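Local coordinates for ACYL carrier protein ACPA (Mycobacterium tuberculosis, PDB 2CGQ) that probably carries growing or finished acyl chains as thioesters on a phosphopantetheine arm, as acyl carrier proteins do, at residues A30-I35 and R43-N48; Q36-T41 and I66-D71; Q49-V52 and G56-S59. One frame throughout, in Å; residues are numbered along the deposited sequence.

Contact 1. Residues A30-I35 and R43-N48; sequences AINATI and RGITAN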
# COMPACT_ATOMS: atom_id res chain seq x y z
N ALA A 30 9.13 -4.72 1.81
CA ALA A 30 8.84 -4.56 0.39
C ALA A 30 7.66 -3.64 0.15
O ALA A 30 7.67 -2.81 -0.76
CB ALA A 30 8.59 -5.89 -0.24
N ILE A 31 6.61 -3.77 0.97
CA ILE A 31 5.45 -2.90 0.78
C ILE A 31 5.86 -1.46 1.08
O ILE A 31 5.46 -0.54 0.36
CB ILE A 31 4.24 -3.36 1.61
CG1 ILE A 31 3.74 -4.71 1.06
CG2 ILE A 31 3.17 -2.31 1.63
CD1 ILE A 31 2.75 -5.43 2.00
N ASN A 32 6.66 -1.27 2.13
CA ASN A 32 7.16 0.07 2.49
C ASN A 32 7.96 0.66 1.37
O ASN A 32 7.79 1.84 1.04
CB ASN A 32 8.01 0.04 3.76
CG ASN A 32 7.24 -0.35 4.97
OD1 ASN A 32 5.99 -0.33 5.00
ND2 ASN A 32 7.98 -0.69 6.03
N ALA A 33 8.85 -0.14 0.78
CA ALA A 33 9.67 0.34 -0.36
C ALA A 33 8.78 0.80 -1.52
O ALA A 33 9.08 1.82 -2.13
CB ALA A 33 10.61 -0.75 -0.81
N THR A 34 7.71 0.05 -1.82
CA THR A 34 6.80 0.40 -2.92
C THR A 34 6.08 1.71 -2.59
O THR A 34 5.94 2.63 -3.43
CB THR A 34 5.82 -0.77 -3.17
OG1 THR A 34 6.62 -1.90 -3.65
CG2 THR A 34 4.71 -0.40 -4.17
N ILE A 35 5.59 1.80 -1.36
CA ILE A 35 5.00 3.05 -0.88
C ILE A 35 5.97 4.23 -1.04
O ILE A 35 5.63 5.29 -1.55
CB ILE A 35 4.53 2.90 0.58
CG1 ILE A 35 3.28 2.01 0.62
CG2 ILE A 35 4.27 4.28 1.16
CD1 ILE A 35 2.79 1.60 2.09
N ARG A 43 10.88 8.98 4.05
CA ARG A 43 10.32 8.94 5.38
C ARG A 43 9.99 7.52 5.79
O ARG A 43 9.60 6.69 4.96
CB ARG A 43 9.07 9.82 5.46
CG ARG A 43 7.90 9.34 4.72
CD ARG A 43 6.76 10.40 4.76
NE ARG A 43 6.18 10.53 6.11
CZ ARG A 43 5.12 11.29 6.38
NH1 ARG A 43 4.62 11.33 7.61
NH2 ARG A 43 4.52 12.00 5.42
N GLY A 44 10.12 7.25 7.08
CA GLY A 44 9.75 5.96 7.61
C GLY A 44 8.25 5.69 7.46
O GLY A 44 7.40 6.58 7.62
N ILE A 45 7.93 4.43 7.15
CA ILE A 45 6.54 3.99 6.95
C ILE A 45 6.12 3.06 8.07
O ILE A 45 6.82 2.09 8.32
CB ILE A 45 6.40 3.23 5.59
CG1 ILE A 45 6.91 4.09 4.41
CG2 ILE A 45 4.98 2.82 5.36
CD1 ILE A 45 6.25 5.45 4.23
N THR A 46 4.99 3.32 8.72
CA THR A 46 4.52 2.49 9.83
C THR A 46 3.05 2.15 9.67
O THR A 46 2.31 2.89 9.04
CB THR A 46 4.75 3.20 11.20
OG1 THR A 46 4.14 4.52 11.19
CG2 THR A 46 6.25 3.32 11.42
N ALA A 47 2.64 1.02 10.26
CA ALA A 47 1.34 0.47 10.04
C ALA A 47 0.17 1.35 10.44
O ALA A 47 -0.89 1.20 9.90
CB ALA A 47 1.24 -0.88 10.70
N ASN A 48 0.39 2.28 11.39
CA ASN A 48 -0.66 3.23 11.83
C ASN A 48 -0.92 4.40 10.90
O ASN A 48 -1.96 5.08 11.02
CB ASN A 48 -0.28 3.76 13.22
CG ASN A 48 0.95 4.57 13.16
OD1 ASN A 48 1.98 4.10 12.66
ND2 ASN A 48 0.87 5.83 13.63

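Contact 2. Residues Q36-T41 and I66-D71; sequences QRILRT and ITELED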
# COMPACT_ATOMS: atom_id res chain seq x y z
N GLN A 36 7.20 4.05 -0.59
CA GLN A 36 8.21 5.09 -0.76
C GLN A 36 8.51 5.43 -2.21
O GLN A 36 8.71 6.61 -2.53
CB GLN A 36 9.48 4.70 -0.03
CG GLN A 36 9.33 4.70 1.50
CD GLN A 36 10.53 4.13 2.19
OE1 GLN A 36 11.18 3.23 1.65
NE2 GLN A 36 10.87 4.66 3.39
N ARG A 37 8.56 4.42 -3.08
CA ARG A 37 8.84 4.66 -4.50
C ARG A 37 7.72 5.54 -5.09
O ARG A 37 7.98 6.55 -5.74
CB ARG A 37 8.93 3.30 -5.20
CG ARG A 37 9.84 3.09 -6.33
CD ARG A 37 9.31 1.98 -7.27
NE ARG A 37 7.93 2.34 -7.69
CZ ARG A 37 7.61 3.13 -8.73
NH1 ARG A 37 8.54 3.61 -9.51
NH2 ARG A 37 6.34 3.49 -8.92
N ILE A 38 6.47 5.16 -4.84
CA ILE A 38 5.30 5.91 -5.34
C ILE A 38 5.23 7.33 -4.83
O ILE A 38 4.97 8.26 -5.61
CB ILE A 38 3.97 5.16 -5.04
CG1 ILE A 38 3.92 3.89 -5.88
CG2 ILE A 38 2.71 6.04 -5.31
CD1 ILE A 38 2.87 2.90 -5.37
N LEU A 39 5.50 7.54 -3.57
CA LEU A 39 5.43 8.87 -3.00
C LEU A 39 6.75 9.66 -3.18
O LEU A 39 6.80 10.86 -2.87
CB LEU A 39 5.15 8.83 -1.53
CG LEU A 39 3.87 8.16 -1.02
CD1 LEU A 39 3.97 8.05 0.45
CD2 LEU A 39 2.69 8.98 -1.44
N ARG A 40 7.82 9.00 -3.66
CA ARG A 40 9.13 9.66 -3.73
C ARG A 40 9.57 10.26 -2.39
O ARG A 40 9.99 11.43 -2.30
CB ARG A 40 9.08 10.75 -4.80
CG ARG A 40 8.86 10.15 -6.13
CD ARG A 40 8.74 11.21 -7.13
NE ARG A 40 8.04 10.63 -8.26
CZ ARG A 40 8.33 10.87 -9.51
NH1 ARG A 40 7.63 10.28 -10.45
NH2 ARG A 40 9.33 11.70 -9.84
N THR A 41 9.54 9.45 -1.35
CA THR A 41 9.97 9.89 -0.02
C THR A 41 10.87 8.85 0.61
O THR A 41 10.86 7.70 0.20
CB THR A 41 8.76 10.15 0.88
OG1 THR A 41 9.20 10.62 2.15
CG2 THR A 41 7.96 8.89 1.11
N ILE A 66 -2.15 -0.03 -5.44
CA ILE A 66 -2.87 -1.32 -5.61
C ILE A 66 -2.30 -2.11 -6.81
O ILE A 66 -1.94 -3.27 -6.71
CB ILE A 66 -4.38 -1.13 -5.74
CG1 ILE A 66 -4.97 -0.44 -4.46
CG2 ILE A 66 -5.07 -2.46 -5.98
CD1 ILE A 66 -4.62 -1.11 -3.12
N THR A 67 -2.19 -1.47 -7.94
CA THR A 67 -1.75 -2.12 -9.15
C THR A 67 -0.26 -2.53 -9.06
O THR A 67 0.12 -3.65 -9.49
CB THR A 67 -2.09 -1.27 -10.38
OG1 THR A 67 -1.42 0.01 -10.33
CG2 THR A 67 -3.60 -1.07 -10.54
N GLU A 68 0.61 -1.64 -8.54
CA GLU A 68 2.01 -2.03 -8.29
C GLU A 68 2.13 -3.29 -7.42
O GLU A 68 2.97 -4.16 -7.70
CB GLU A 68 2.85 -0.86 -7.72
CG GLU A 68 4.36 -1.10 -7.77
CD GLU A 68 5.23 0.17 -7.81
OE1 GLU A 68 6.42 0.09 -7.41
OE2 GLU A 68 4.72 1.23 -8.26
N LEU A 69 1.38 -3.36 -6.33
CA LEU A 69 1.41 -4.52 -5.47
C LEU A 69 0.85 -5.76 -6.14
O LEU A 69 1.44 -6.86 -6.04
CB LEU A 69 0.63 -4.25 -4.19
CG LEU A 69 1.24 -3.19 -3.26
CD1 LEU A 69 0.27 -2.96 -2.12
CD2 LEU A 69 2.55 -3.60 -2.78
N GLU A 70 -0.23 -5.59 -6.91
CA GLU A 70 -0.72 -6.75 -7.69
C GLU A 70 0.36 -7.29 -8.64
O GLU A 70 0.60 -8.51 -8.74
CB GLU A 70 -1.95 -6.34 -8.53
CG GLU A 70 -3.20 -6.08 -7.66
CD GLU A 70 -4.47 -5.82 -8.49
OE1 GLU A 70 -4.35 -5.17 -9.58
OE2 GLU A 70 -5.60 -6.23 -8.05
N ASP A 71 1.06 -6.39 -9.31
CA ASP A 71 2.12 -6.83 -10.20
C ASP A 71 3.34 -7.37 -9.44
O ASP A 71 4.00 -8.31 -9.91
CB ASP A 71 2.56 -5.67 -11.10
CG ASP A 71 1.58 -5.42 -12.27
OD1 ASP A 71 0.93 -6.40 -12.71
OD2 ASP A 71 1.51 -4.26 -12.76

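Contact 3. Residues Q49-V52 and G56-S59; sequences QVLV and GFDS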
# COMPACT_ATOMS: atom_id res chain seq x y z
N GLN A 49 -0.03 4.64 9.94
CA GLN A 49 -0.16 5.81 9.05
C GLN A 49 -1.36 5.70 8.14
O GLN A 49 -1.55 4.68 7.45
CB GLN A 49 1.11 6.06 8.23
CG GLN A 49 2.26 6.54 9.09
CD GLN A 49 3.61 6.53 8.33
OE1 GLN A 49 3.86 5.65 7.53
NE2 GLN A 49 4.46 7.48 8.64
N VAL A 50 -2.17 6.76 8.18
CA VAL A 50 -3.30 6.94 7.29
C VAL A 50 -2.79 7.35 5.91
O VAL A 50 -2.08 8.35 5.79
CB VAL A 50 -4.30 7.96 7.87
CG1 VAL A 50 -5.48 8.07 7.01
CG2 VAL A 50 -4.76 7.53 9.26
N LEU A 51 -3.13 6.59 4.87
CA LEU A 51 -2.52 6.77 3.53
C LEU A 51 -2.72 8.17 3.01
O LEU A 51 -1.77 8.86 2.62
CB LEU A 51 -3.04 5.75 2.52
CG LEU A 51 -2.69 4.30 2.82
CD1 LEU A 51 -3.24 3.47 1.66
CD2 LEU A 51 -1.23 4.05 2.94
N VAL A 52 -3.94 8.63 3.11
CA VAL A 52 -4.27 10.00 2.70
C VAL A 52 -3.77 11.03 3.71
O VAL A 52 -2.92 11.83 3.36
CB VAL A 52 -5.78 10.20 2.47
CG1 VAL A 52 -6.04 11.65 2.06
CG2 VAL A 52 -6.27 9.28 1.39
N GLY A 56 -0.10 11.45 2.33
CA GLY A 56 -0.51 12.28 1.22
C GLY A 56 -0.85 11.52 -0.05
O GLY A 56 -0.68 12.04 -1.17
N PHE A 57 -1.30 10.28 0.06
CA PHE A 57 -1.86 9.59 -1.08
C PHE A 57 -3.08 10.33 -1.60
O PHE A 57 -3.86 10.88 -0.83
CB PHE A 57 -2.27 8.13 -0.77
CG PHE A 57 -1.13 7.15 -0.83
CD1 PHE A 57 -0.29 6.95 0.24
CD2 PHE A 57 -0.88 6.44 -1.99
CE1 PHE A 57 0.73 6.03 0.16
CE2 PHE A 57 0.15 5.51 -2.06
CZ PHE A 57 0.97 5.34 -1.06
N ASP A 58 -3.23 10.33 -2.92
CA ASP A 58 -4.40 10.82 -3.59
C ASP A 58 -4.94 9.64 -4.42
O ASP A 58 -4.45 8.52 -4.32
CB ASP A 58 -4.06 12.07 -4.43
CG ASP A 58 -2.99 11.84 -5.47
OD1 ASP A 58 -2.61 10.70 -5.71
OD2 ASP A 58 -2.55 12.83 -6.12
N SER A 59 -6.00 9.87 -5.18
CA SER A 59 -6.61 8.75 -5.88
C SER A 59 -5.66 8.10 -6.89
O SER A 59 -5.64 6.89 -6.99
CB SER A 59 -7.90 9.16 -6.55
OG SER A 59 -7.64 10.17 -7.48

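Contact 1. Residues A30-I35 and R43-N48
Ile45 brings its whole branched side chain against two residues one helical turn apart, Asn32 and Ile35, each meeting it in its own way. The flat amide of Asn32 lies alongside it, the two side chains pointing opposite ways as they pass. OD1 of Asn32 approaches CG2 of Ile45 to 3.3 Å, and CG of Asn32 sits 3.7 Å from the branch carbon CB of Ile45. No hydrogen bond spans the two segments here. The amide oxygen is instead hydrogen-bonded to Tyr92 OH, which ties the group to helix 88-96 and leaves the isoleucine to pack against an amide already held by that bond. The segment 43-48 belongs to the long connection between the first two helices of the acyl carrier protein four-helix fold, and Ile45 is where it folds back onto helix 27-39. A second torsion of -57° bends CD1 of Ile45 back from the extended course, and this methyl meets CG2 of Ile35 at 3.8 Å. CD1 of Ile35 stands 4.1 Å from CG2 of Ile45, which gives the two isoleucines a second meeting of methyl groups. Beyond this pair, Ile35 also touches Leu65 of helix 59-73 and Ile45 touches Val88, where apolar packing continues into the bundle. Two residues before Ile45, the carbonyl oxygen of Arg43 accepts a hydrogen bond from Gln36 NE2, so a polar bond joins loop and helix next to the apolar one.

Contact 2. Residues Q36-T41 and I66-D71
With CG anti to the backbone N (chi1 -166°) and the chain extended beyond it, Glu68 reaches from helix 59-73 towards Arg37, where a bend at chi3 (55°) swings the guanidinium round to the carboxylate. The result is a salt bridge with two points of attachment. NE of Arg37 lies 2.7 Å from OE1 of Glu68, and NH2 of Arg37 lies 2.9 Å from OE2 of the same carboxylate. Both hydrogen bonds are weak, for the N-H directions miss the oxygens by a wide margin and the two flat groups are turned 45° against each other rather than lying in a common plane. Glu68 is modelled in two conformers, so the bridge describes one of them and need not be permanent.

The segments join the first and second long helices of the four-helix bundle, and they do so at the point where helix 27-39 ends. That end is a Schellman motif: Arg40, with positive phi, is its C-prime residue, Thr41 N bonds to Gln36 O and Arg40 N bonds to Arg37 O. Ile38, the residue after Arg37, lines one side of OE2 of Glu68 and gives the carboxylate a hydrocarbon flank. Its CG1 passes that OE2 at 3.7 Å, and its CD1 lies 3.8 Å from the same oxygen. The apolar packing of Ile38 is with Leu65 of helix 59-73, and it also touches Lys61 and Gln64 there, while the carbon chain of Glu68 rests on Thr34, one turn back along helix 27-39.

Contact 3. Residues Q49-V52 and G56-S59
Val52 and Phe57, with CA atoms 4.5 Å apart, bring the chain back upon itself, with Gly56 at a positive phi of 76°, a conformation that comes easily to glycine. Phe57 N donates to Leu51 O across 3.0 Å in a nearly straight bond, from 37° above the carbonyl plane and not on a lone pair, while the bond from Gly56 N to Val52 O is weak, at 3.0 Å. With CG of Phe57 anti to its carbonyl carbon (chi1 -83°), the ring comes to rest against Leu51. The carbonyl oxygen of Leu51 lies at the ring edge, in its plane, 3.4 Å from CD1 of Phe57; CB of Leu51 is 3.8 Å from the same carbon, and CD2 of Leu51 reaches CE1 of Phe57 at 3.9 Å. CG2 of Val52 stands 3.6 Å from Phe57 O. Leu51 and Phe57 both touch Leu62 and Leu65 of helix 59-73, fastening the turn to the core. Asp58 then N-caps that helix through OD1 to Lys61 N, ahead of Ser59 in the family's phosphopantetheine-bearing Asp-Ser-Leu sequence. A carbonyl bonded to a backbone N-H, with a ring edge close by, implies that turn and ring are set together beside the probable attachment serine.

In the fold
Contact 2 joins the two long helices, while contacts 1 and 3 fold the connecting loop back on them and on itself. Contacts 1 and 2 both use helix 27-39, their centres about 10 Å apart, and meet where CG1 of Ile45 packs on CG of Gln36 at 3.8 Å. Contact 3, with its centre about 12 Å from each of the others, reaches them through one ring: CE1 of Phe57 lies 4.1 Å from CG2 of Ile35 and 3.8 Å from CD1 of Leu39. Gly44 O and Gln49 NE2, at 3.2 Å, further tie contact 1 to the start of contact 3. Ser59, the probable phosphopantetheine site, lies at the end of contact 3.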